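Local coordinates for protein 3-oxo-glucose-6-phosphate:glutamate aminotransferase (Bacillus subtilis subsp. subtilis, PDB 4K2M) that catalyses the reversible pyridoxal phosphate-dependent transamination of 3-dehydro-glucose 6-phosphate with glutamate to give kanosamine 6-phosphate, a step in antibiotic biosynthesis, at residues A[108-118]-A[234-245]; A[225-233]-A[346-354]. All coordinates share one frame; numbering follows the deposited sequence.

From the N terminus, the chain first passes through helix 103-116, whose end belongs to interaction 1. It then builds most of the seven-stranded mixed sheet before entering the loop 225-233 that follows strand 220-224. That loop runs straight into 234-245, where interaction 1 closes a loop of 115 residues by bringing strand 240-244 under the helix. Interaction 2 closes later, when 346-354, leading into strand 353-356, comes back to 225-233. The two contacts therefore cross, their segments alternating along the chain. They also touch, Thr242 O lying 3.0 Å from Ala225 N. Together they tie helix 103-116 and the lead-in to the two-stranded sheet to the central sheet, where 225-233 and 234-245 both touch the bound aldimine.

Interaction 1: residues A[108-118]-A[234-245]; sequences FEKVLSTYLHK and LGKYADITTLSF. With O1G (3-deoxy-3-[(E)-({3-hydroxy-2-methyl-5-[(phosphonooxy)methyl]pyridin-4-yl}methylidene)amino]-6-O-phosphono-alpha-D-gluco pyranose), chain C.
Phe108 and Phe245 meet in a T-shaped pair, the edge of the Phe108 ring directed at a face of Phe245 with centroids 5.4 Å apart and planes at 72°. Phe108 gets there because its CG stands anti to the backbone N (chi1 -178°), which carries the ring from the helix toward the strand. One turn on, Leu112 sends CD1 against Phe245 CZ at 3.7 Å, while the same methyl lies over a face of Phe108, so one leucine branch serves both rings. Leu116 splits its two methyls: CD1 meets Leu243 CD1 tip to tip at 3.8 Å, and CD2 lies alongside Leu234 CD2. This end is apolar and close-packed.

Beyond Leu116 the contact turns wet and polar. Water 1 bridges Leu116 O and Leu234 O, donating to both. The helix finishes in a Schellman motif with His117 at positive phi, and Lys118 then bends at chi2 (-72°) to stretch its amine across to Gly235 O, 2.7 Å from NZ. The amine comes from above the carbonyl plane, opposite the face used by Ala238 N, so this one oxygen is gripped from two sides. Water 2 also accepts from Lys118 NZ, and water 3 donates to Thr241 OG1, whose other partner is Glu223.

On strand 240-244, Ser244 OG donates to OP2 of the cofactor phosphate at 2.6 Å. A helix laid on the central mixed sheet, with a strand end that binds the cofactor phosphate, belongs to the aspartate aminotransferase fold.

Interaction 2: residues A[225-233]-A[346-354]; sequences ACQGIGLTD and EDHVWHLFP. With O1G (3-deoxy-3-[(E)-({3-hydroxy-2-methyl-5-[(phosphonooxy)methyl]pyridin-4-yl}methylidene)amino]-6-O-phosphono-alpha-D-gluco pyranose), chain C; EDO (1,2-ethanediol), chain D.
Gln227 crosses His351 at about a right angle, its amide plane turned 41° from the imidazole. The meeting lies in the loop after strand 220-224 of the aspartate aminotransferase fold, where 225-233 makes a type I turn at Ala225-Gly228 and then a type II turn at Gly228-Leu231. His351 CD2 sits 3.5 Å from Gln227 CD, and His351 CB rests on Gln227 O. On the ring's ND1 side, a hydrogen bond to Asn250 OD1 should limit how far it can rotate. Leu352 adds a looser touch, its CD1 approaching Gln227 OE1; that oxygen takes its hydrogen bond from Tyr201 N.

Val349 straddles the second turn. With CG1 anti to the carbonyl carbon (chi1 -65°), that methyl packs 3.5 Å from Leu231 N, and CG2 turns to Gln227 O and Gly228 CA. Leu231 runs obliquely past the valine and lays CD2 against the backbone of 346-354, 3.4 Å from Asp347 C. Behind Val349, the rings of His348 and Trp350 cover each other face to face, and Trp350 N donates to His348 ND1.

The turn also serves the active site. Cys226 CB lies 3.6 Å from the pyridine N1' of the external aldimine. Beyond CG the Gln227 chain is extended, and its NE2 donates to O3 of the cofactor ring at 2.6 Å, with an N-H...O angle of 145°.

Interaction 1: residues A[108-118]-A[234-245]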
# COMPACT_ATOMS: atom_id res chain seq x y z
N PHE A 108 12.70 2.51 -11.25
CA PHE A 108 13.09 1.88 -9.99
C PHE A 108 13.18 0.36 -10.19
O PHE A 108 14.13 -0.29 -9.72
CB PHE A 108 12.07 2.24 -8.89
CG PHE A 108 12.40 1.67 -7.54
CD1 PHE A 108 13.59 1.99 -6.90
CD2 PHE A 108 11.52 0.81 -6.92
CE1 PHE A 108 13.87 1.47 -5.64
CE2 PHE A 108 11.80 0.27 -5.65
CZ PHE A 108 12.97 0.61 -5.01
N GLU A 109 12.23 -0.20 -10.93
CA GLU A 109 12.29 -1.64 -11.21
C GLU A 109 13.52 -1.99 -12.04
O GLU A 109 14.19 -2.99 -11.77
CB GLU A 109 11.00 -2.13 -11.87
CG GLU A 109 9.78 -2.04 -10.94
CD GLU A 109 8.48 -2.29 -11.68
OE1 GLU A 109 8.43 -1.99 -12.90
OE2 GLU A 109 7.51 -2.78 -11.05
N LYS A 110 13.83 -1.15 -13.02
CA LYS A 110 15.03 -1.34 -13.83
C LYS A 110 16.33 -1.28 -13.01
O LYS A 110 17.25 -2.10 -13.19
CB LYS A 110 15.08 -0.32 -14.98
CG LYS A 110 16.26 -0.53 -15.91
CD LYS A 110 16.36 -2.00 -16.33
CE LYS A 110 17.77 -2.36 -16.78
NZ LYS A 110 18.25 -1.43 -17.85
N VAL A 111 16.43 -0.32 -12.09
CA VAL A 111 17.61 -0.21 -11.24
C VAL A 111 17.75 -1.44 -10.32
O VAL A 111 18.85 -1.97 -10.10
CB VAL A 111 17.54 1.08 -10.40
CG1 VAL A 111 18.39 0.94 -9.18
CG2 VAL A 111 18.00 2.27 -11.23
N LEU A 112 16.63 -1.90 -9.79
CA LEU A 112 16.62 -3.11 -8.98
C LEU A 112 17.01 -4.34 -9.78
O LEU A 112 17.72 -5.23 -9.29
CB LEU A 112 15.23 -3.33 -8.36
CG LEU A 112 14.87 -2.36 -7.23
CD1 LEU A 112 13.41 -2.58 -6.82
CD2 LEU A 112 15.80 -2.56 -6.03
N SER A 113 16.53 -4.40 -11.02
CA SER A 113 16.82 -5.53 -11.92
C SER A 113 18.33 -5.65 -12.12
O SER A 113 18.89 -6.73 -12.03
CB SER A 113 16.12 -5.31 -13.26
OG SER A 113 16.64 -6.17 -14.26
N THR A 114 18.97 -4.51 -12.35
CA THR A 114 20.41 -4.47 -12.55
C THR A 114 21.17 -4.83 -11.27
O THR A 114 22.13 -5.61 -11.28
CB THR A 114 20.85 -3.10 -13.04
OG1 THR A 114 20.19 -2.81 -14.27
CG2 THR A 114 22.37 -3.05 -13.24
N TYR A 115 20.71 -4.28 -10.15
CA TYR A 115 21.35 -4.54 -8.87
C TYR A 115 21.24 -6.00 -8.47
O TYR A 115 22.22 -6.60 -8.03
CB TYR A 115 20.73 -3.64 -7.81
CG TYR A 115 21.27 -3.80 -6.41
CD1 TYR A 115 22.53 -3.32 -6.06
CD2 TYR A 115 20.50 -4.41 -5.42
CE1 TYR A 115 23.01 -3.45 -4.76
CE2 TYR A 115 20.97 -4.54 -4.12
CZ TYR A 115 22.22 -4.06 -3.80
OH TYR A 115 22.68 -4.19 -2.51
N LEU A 116 20.05 -6.59 -8.64
CA LEU A 116 19.82 -7.97 -8.25
C LEU A 116 20.30 -8.99 -9.28
O LEU A 116 20.33 -10.18 -8.99
CB LEU A 116 18.33 -8.19 -7.99
CG LEU A 116 17.70 -7.38 -6.86
CD1 LEU A 116 16.17 -7.55 -6.86
CD2 LEU A 116 18.27 -7.82 -5.52
N HIS A 117 20.65 -8.52 -10.48
CA HIS A 117 20.92 -9.42 -11.62
C HIS A 117 19.75 -10.37 -11.86
O HIS A 117 19.95 -11.58 -12.06
CB HIS A 117 22.22 -10.22 -11.44
CG HIS A 117 23.44 -9.36 -11.26
ND1 HIS A 117 23.96 -8.57 -12.26
CD2 HIS A 117 24.24 -9.17 -10.18
CE1 HIS A 117 25.02 -7.93 -11.81
NE2 HIS A 117 25.22 -8.28 -10.55
N LYS A 118 18.53 -9.84 -11.81
CA LYS A 118 17.33 -10.61 -12.12
C LYS A 118 16.65 -9.89 -13.27
O LYS A 118 16.61 -8.66 -13.30
CB LYS A 118 16.39 -10.64 -10.89
CG LYS A 118 16.84 -11.60 -9.79
CD LYS A 118 16.62 -13.04 -10.24
CE LYS A 118 17.18 -14.04 -9.23
NZ LYS A 118 16.90 -15.45 -9.66
N LEU A 234 22.03 -13.20 -4.01
CA LEU A 234 20.62 -13.26 -3.64
C LEU A 234 19.79 -13.70 -4.85
O LEU A 234 19.89 -13.11 -5.93
CB LEU A 234 20.14 -11.89 -3.16
CG LEU A 234 18.73 -11.86 -2.58
CD1 LEU A 234 18.69 -12.76 -1.34
CD2 LEU A 234 18.34 -10.44 -2.25
N GLY A 235 18.98 -14.74 -4.67
CA GLY A 235 18.12 -15.19 -5.75
C GLY A 235 18.71 -16.21 -6.70
O GLY A 235 18.01 -16.69 -7.59
N LYS A 236 19.99 -16.55 -6.51
CA LYS A 236 20.64 -17.48 -7.43
C LYS A 236 19.88 -18.79 -7.58
O LYS A 236 19.70 -19.29 -8.70
CB LYS A 236 22.06 -17.78 -6.96
CG LYS A 236 22.83 -18.73 -7.89
CD LYS A 236 24.31 -18.71 -7.55
CE LYS A 236 25.08 -19.73 -8.38
NZ LYS A 236 26.50 -19.80 -7.93
N TYR A 237 19.40 -19.32 -6.46
CA TYR A 237 18.73 -20.60 -6.47
C TYR A 237 17.22 -20.52 -6.24
O TYR A 237 16.57 -21.54 -6.02
CB TYR A 237 19.35 -21.50 -5.40
CG TYR A 237 20.81 -21.80 -5.65
CD1 TYR A 237 21.20 -22.62 -6.70
CD2 TYR A 237 21.79 -21.27 -4.82
CE1 TYR A 237 22.54 -22.91 -6.92
CE2 TYR A 237 23.13 -21.55 -5.03
CZ TYR A 237 23.50 -22.37 -6.08
OH TYR A 237 24.84 -22.64 -6.28
N ALA A 238 16.66 -19.31 -6.28
CA ALA A 238 15.21 -19.15 -6.05
C ALA A 238 14.43 -18.92 -7.34
O ALA A 238 14.94 -18.31 -8.29
CB ALA A 238 14.97 -18.00 -5.08
N ASP A 239 13.19 -19.40 -7.38
CA ASP A 239 12.31 -19.07 -8.51
C ASP A 239 11.80 -17.64 -8.39
O ASP A 239 11.75 -16.90 -9.38
CB ASP A 239 11.13 -20.03 -8.55
CG ASP A 239 11.58 -21.45 -8.74
OD1 ASP A 239 12.17 -21.72 -9.80
OD2 ASP A 239 11.35 -22.28 -7.82
N ILE A 240 11.44 -17.26 -7.17
CA ILE A 240 11.07 -15.88 -6.86
C ILE A 240 11.81 -15.38 -5.63
O ILE A 240 11.96 -16.11 -4.65
CB ILE A 240 9.55 -15.77 -6.61
CG1 ILE A 240 8.80 -15.87 -7.94
CG2 ILE A 240 9.20 -14.44 -5.88
CD1 ILE A 240 7.38 -15.40 -7.89
N THR A 241 12.26 -14.13 -5.69
CA THR A 241 12.85 -13.45 -4.54
C THR A 241 11.93 -12.31 -4.12
O THR A 241 11.45 -11.55 -4.96
CB THR A 241 14.22 -12.86 -4.94
OG1 THR A 241 15.13 -13.92 -5.29
CG2 THR A 241 14.83 -12.03 -3.80
N THR A 242 11.67 -12.16 -2.82
CA THR A 242 10.85 -11.03 -2.39
C THR A 242 11.65 -10.08 -1.52
O THR A 242 12.49 -10.51 -0.72
CB THR A 242 9.61 -11.49 -1.63
OG1 THR A 242 10.02 -12.18 -0.44
CG2 THR A 242 8.79 -12.43 -2.50
N LEU A 243 11.37 -8.79 -1.66
CA LEU A 243 12.03 -7.76 -0.88
C LEU A 243 10.99 -6.90 -0.19
O LEU A 243 9.86 -6.81 -0.66
CB LEU A 243 12.86 -6.85 -1.79
CG LEU A 243 14.07 -7.53 -2.46
CD1 LEU A 243 14.72 -6.59 -3.47
CD2 LEU A 243 15.09 -7.94 -1.41
N SER A 244 11.39 -6.28 0.92
CA SER A 244 10.60 -5.22 1.56
C SER A 244 11.39 -3.94 1.52
O SER A 244 12.62 -3.97 1.71
CB SER A 244 10.32 -5.53 3.03
OG SER A 244 9.73 -4.40 3.65
N PHE A 245 10.71 -2.82 1.29
CA PHE A 245 11.33 -1.49 1.38
C PHE A 245 10.64 -0.70 2.46
O PHE A 245 10.55 0.53 2.41
CB PHE A 245 11.24 -0.75 0.04
CG PHE A 245 11.78 -1.54 -1.11
CD1 PHE A 245 13.06 -2.08 -1.06
CD2 PHE A 245 11.00 -1.78 -2.23
CE1 PHE A 245 13.56 -2.84 -2.12
CE2 PHE A 245 11.48 -2.53 -3.29
CZ PHE A 245 12.76 -3.06 -3.24
P O1G C . 6.51 -5.60 4.76
C3A O1G C . 10.06 -9.28 7.52
O3 O1G C . 10.86 -8.83 8.51
C1 O1G C . 8.90 -5.04 12.12
N1' O1G C . 9.42 -10.93 5.95
C2 O1G C . 9.26 -6.14 11.12
O2 O1G C . 10.64 -6.49 11.49
C9A O1G C . 10.24 -10.54 6.93
C2A O1G C . 11.35 -11.49 7.36
C3 O1G C . 9.17 -5.70 9.65
N3' O1G C . 9.28 -6.95 8.88
O1 O1G C . 9.90 -4.01 12.17
C4 O1G C . 7.86 -4.93 9.36
O4 O1G C . 8.21 -4.23 8.14
C4A O1G C . 9.05 -8.44 7.09
C4B O1G C . 8.82 -7.12 7.70
C5 O1G C . 7.70 -3.84 10.42
O5 O1G C . 7.66 -4.41 11.74
C5A O1G C . 8.20 -8.88 6.07
C5T O1G C . 7.02 -8.10 5.46
C6 O1G C . 6.37 -3.14 10.38
C6A O1G C . 8.41 -10.13 5.52
OP1 O1G C . 5.17 -6.18 4.35
OP2 O1G C . 7.13 -4.75 3.70
OP3 O1G C . 6.46 -4.97 6.17
OP4 O1G C . 7.52 -6.89 4.84
O6 O1G C . 6.28 -2.00 11.15
P' O1G C . 5.37 -0.76 10.67
OP6 O1G C . 5.99 -0.28 9.38
OP7 O1G C . 3.94 -1.23 10.53
OP8 O1G C . 5.56 0.22 11.83
O HOH W 1 21.30 -11.01 -6.60
O HOH W 2 14.28 -16.52 -10.91
O HOH W 3 14.32 -15.06 -7.88

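Interaction 2: residues A[225-233]-A[346-354]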
# COMPACT_ATOMS: atom_id res chain seq x y z
N ALA A 225 13.35 -12.52 1.30
CA ALA A 225 14.59 -11.80 1.51
C ALA A 225 14.24 -10.39 1.96
O ALA A 225 14.99 -9.43 1.70
CB ALA A 225 15.42 -11.77 0.23
N CYS A 226 13.09 -10.24 2.61
CA CYS A 226 12.65 -8.91 3.00
C CYS A 226 13.65 -8.17 3.91
O CYS A 226 13.71 -6.93 3.90
CB CYS A 226 11.24 -8.94 3.59
SG CYS A 226 9.99 -9.31 2.33
N GLN A 227 14.46 -8.93 4.65
CA GLN A 227 15.49 -8.33 5.51
C GLN A 227 16.90 -8.48 4.93
O GLN A 227 17.88 -8.18 5.61
CB GLN A 227 15.47 -8.97 6.89
CG GLN A 227 14.23 -8.62 7.71
CD GLN A 227 14.22 -9.29 9.08
OE1 GLN A 227 15.20 -9.90 9.49
NE2 GLN A 227 13.09 -9.19 9.78
N GLY A 228 17.01 -8.95 3.69
CA GLY A 228 18.29 -9.38 3.16
C GLY A 228 18.86 -8.63 1.95
O GLY A 228 19.78 -9.13 1.30
N ILE A 229 18.34 -7.44 1.64
CA ILE A 229 18.90 -6.72 0.49
C ILE A 229 20.40 -6.46 0.66
O ILE A 229 20.85 -6.03 1.73
CB ILE A 229 18.15 -5.41 0.17
CG1 ILE A 229 18.57 -4.92 -1.22
CG2 ILE A 229 18.40 -4.34 1.24
CD1 ILE A 229 17.70 -3.81 -1.80
N GLY A 230 21.17 -6.77 -0.39
CA GLY A 230 22.62 -6.61 -0.39
C GLY A 230 23.34 -7.95 -0.32
O GLY A 230 24.55 -8.04 -0.54
N LEU A 231 22.62 -9.03 0.01
CA LEU A 231 23.26 -10.35 0.09
C LEU A 231 23.82 -10.77 -1.27
O LEU A 231 23.15 -10.69 -2.29
CB LEU A 231 22.28 -11.42 0.59
CG LEU A 231 21.96 -11.43 2.09
CD1 LEU A 231 20.81 -12.39 2.36
CD2 LEU A 231 23.18 -11.87 2.87
N THR A 232 25.08 -11.18 -1.27
CA THR A 232 25.72 -11.69 -2.48
C THR A 232 24.98 -12.94 -2.97
O THR A 232 24.62 -13.82 -2.17
CB THR A 232 27.18 -12.02 -2.20
OG1 THR A 232 27.89 -10.79 -2.01
CG2 THR A 232 27.81 -12.80 -3.35
N ASP A 233 24.74 -12.98 -4.28
CA ASP A 233 24.07 -14.10 -4.94
C ASP A 233 22.63 -14.28 -4.49
O ASP A 233 22.08 -15.37 -4.60
CB ASP A 233 24.84 -15.41 -4.73
CG ASP A 233 26.12 -15.45 -5.53
OD1 ASP A 233 26.19 -14.75 -6.55
OD2 ASP A 233 27.03 -16.19 -5.12
N GLU A 346 30.38 -13.77 5.25
CA GLU A 346 30.18 -12.96 4.06
C GLU A 346 28.74 -12.98 3.59
O GLU A 346 28.36 -12.21 2.71
CB GLU A 346 31.07 -13.48 2.93
CG GLU A 346 32.55 -13.33 3.24
CD GLU A 346 33.43 -13.99 2.21
OE1 GLU A 346 34.52 -13.44 1.92
OE2 GLU A 346 33.04 -15.06 1.69
N ASP A 347 27.93 -13.88 4.17
CA ASP A 347 26.56 -14.05 3.72
C ASP A 347 25.56 -13.48 4.72
O ASP A 347 24.58 -14.13 5.08
CB ASP A 347 26.25 -15.54 3.44
CG ASP A 347 26.41 -16.42 4.67
OD1 ASP A 347 27.04 -15.96 5.65
OD2 ASP A 347 25.92 -17.58 4.65
N HIS A 348 25.82 -12.26 5.17
CA HIS A 348 24.97 -11.60 6.17
C HIS A 348 24.98 -10.11 5.85
O HIS A 348 26.04 -9.56 5.50
CB HIS A 348 25.58 -11.82 7.57
CG HIS A 348 24.58 -11.81 8.70
ND1 HIS A 348 23.62 -10.83 8.85
CD2 HIS A 348 24.44 -12.65 9.75
CE1 HIS A 348 22.91 -11.08 9.94
NE2 HIS A 348 23.39 -12.17 10.50
N VAL A 349 23.83 -9.44 5.94
CA VAL A 349 23.80 -7.99 5.76
C VAL A 349 23.43 -7.24 7.03
O VAL A 349 23.27 -6.02 7.01
CB VAL A 349 22.92 -7.54 4.57
CG1 VAL A 349 23.49 -8.03 3.26
CG2 VAL A 349 21.45 -8.02 4.74
N TRP A 350 23.28 -7.97 8.13
CA TRP A 350 23.23 -7.35 9.45
C TRP A 350 22.06 -6.40 9.59
O TRP A 350 22.20 -5.27 10.04
CB TRP A 350 24.56 -6.66 9.78
CG TRP A 350 25.71 -7.61 9.62
CD1 TRP A 350 26.66 -7.60 8.63
CD2 TRP A 350 26.01 -8.74 10.45
NE1 TRP A 350 27.54 -8.66 8.81
CE2 TRP A 350 27.15 -9.37 9.92
CE3 TRP A 350 25.41 -9.28 11.61
CZ2 TRP A 350 27.72 -10.51 10.50
CZ3 TRP A 350 25.98 -10.42 12.18
CH2 TRP A 350 27.12 -11.02 11.62
N HIS A 351 20.88 -6.88 9.21
CA HIS A 351 19.67 -6.10 9.46
C HIS A 351 19.39 -6.03 10.97
O HIS A 351 19.02 -4.98 11.50
CB HIS A 351 18.47 -6.73 8.76
CG HIS A 351 17.19 -6.02 9.06
ND1 HIS A 351 16.96 -4.71 8.70
CD2 HIS A 351 16.08 -6.43 9.72
CE1 HIS A 351 15.76 -4.35 9.11
NE2 HIS A 351 15.21 -5.37 9.74
N LEU A 352 19.55 -7.17 11.65
CA LEU A 352 19.46 -7.26 13.10
C LEU A 352 20.69 -8.00 13.58
O LEU A 352 21.29 -8.76 12.82
CB LEU A 352 18.17 -7.99 13.52
CG LEU A 352 16.89 -7.14 13.30
CD1 LEU A 352 15.64 -8.00 12.99
CD2 LEU A 352 16.63 -6.22 14.49
N PHE A 353 21.08 -7.77 14.84
CA PHE A 353 22.31 -8.36 15.38
C PHE A 353 21.96 -9.23 16.58
O PHE A 353 21.75 -8.71 17.68
CB PHE A 353 23.32 -7.28 15.82
CG PHE A 353 24.63 -7.86 16.25
CD1 PHE A 353 25.63 -8.11 15.31
CD2 PHE A 353 24.86 -8.21 17.59
CE1 PHE A 353 26.84 -8.70 15.68
CE2 PHE A 353 26.08 -8.79 17.98
CZ PHE A 353 27.06 -9.04 17.01
N PRO A 354 21.89 -10.54 16.37
CA PRO A 354 21.48 -11.43 17.46
C PRO A 354 22.64 -12.06 18.19
O PRO A 354 23.58 -12.60 17.57
CB PRO A 354 20.69 -12.53 16.73
CG PRO A 354 21.35 -12.61 15.38
CD PRO A 354 21.88 -11.21 15.05
P O1G C . 6.51 -5.60 4.76
C3A O1G C . 10.06 -9.28 7.52
O3 O1G C . 10.86 -8.83 8.51
C1 O1G C . 8.90 -5.04 12.12
N1' O1G C . 9.42 -10.93 5.95
C2 O1G C . 9.26 -6.14 11.12
O2 O1G C . 10.64 -6.49 11.49
C9A O1G C . 10.24 -10.54 6.93
C2A O1G C . 11.35 -11.49 7.36
C3 O1G C . 9.17 -5.70 9.65
N3' O1G C . 9.28 -6.95 8.88
O1 O1G C . 9.90 -4.01 12.17
C4 O1G C . 7.86 -4.93 9.36
O4 O1G C . 8.21 -4.23 8.14
C4A O1G C . 9.05 -8.44 7.09
C4B O1G C . 8.82 -7.12 7.70
C5 O1G C . 7.70 -3.84 10.42
O5 O1G C . 7.66 -4.41 11.74
C5A O1G C . 8.20 -8.88 6.07
C5T O1G C . 7.02 -8.10 5.46
C6 O1G C . 6.37 -3.14 10.38
C6A O1G C . 8.41 -10.13 5.52
OP1 O1G C . 5.17 -6.18 4.35
OP2 O1G C . 7.13 -4.75 3.70
OP3 O1G C . 6.46 -4.97 6.17
OP4 O1G C . 7.52 -6.89 4.84
O6 O1G C . 6.28 -2.00 11.15
P' O1G C . 5.37 -0.76 10.67
OP6 O1G C . 5.99 -0.28 9.38
OP7 O1G C . 3.94 -1.23 10.53
OP8 O1G C . 5.56 0.22 11.83
C1 EDO D . 24.36 -15.99 17.82
O1 EDO D . 23.83 -15.23 16.74
C2 EDO D . 24.27 -17.47 17.45
O2 EDO D . 25.04 -17.71 16.28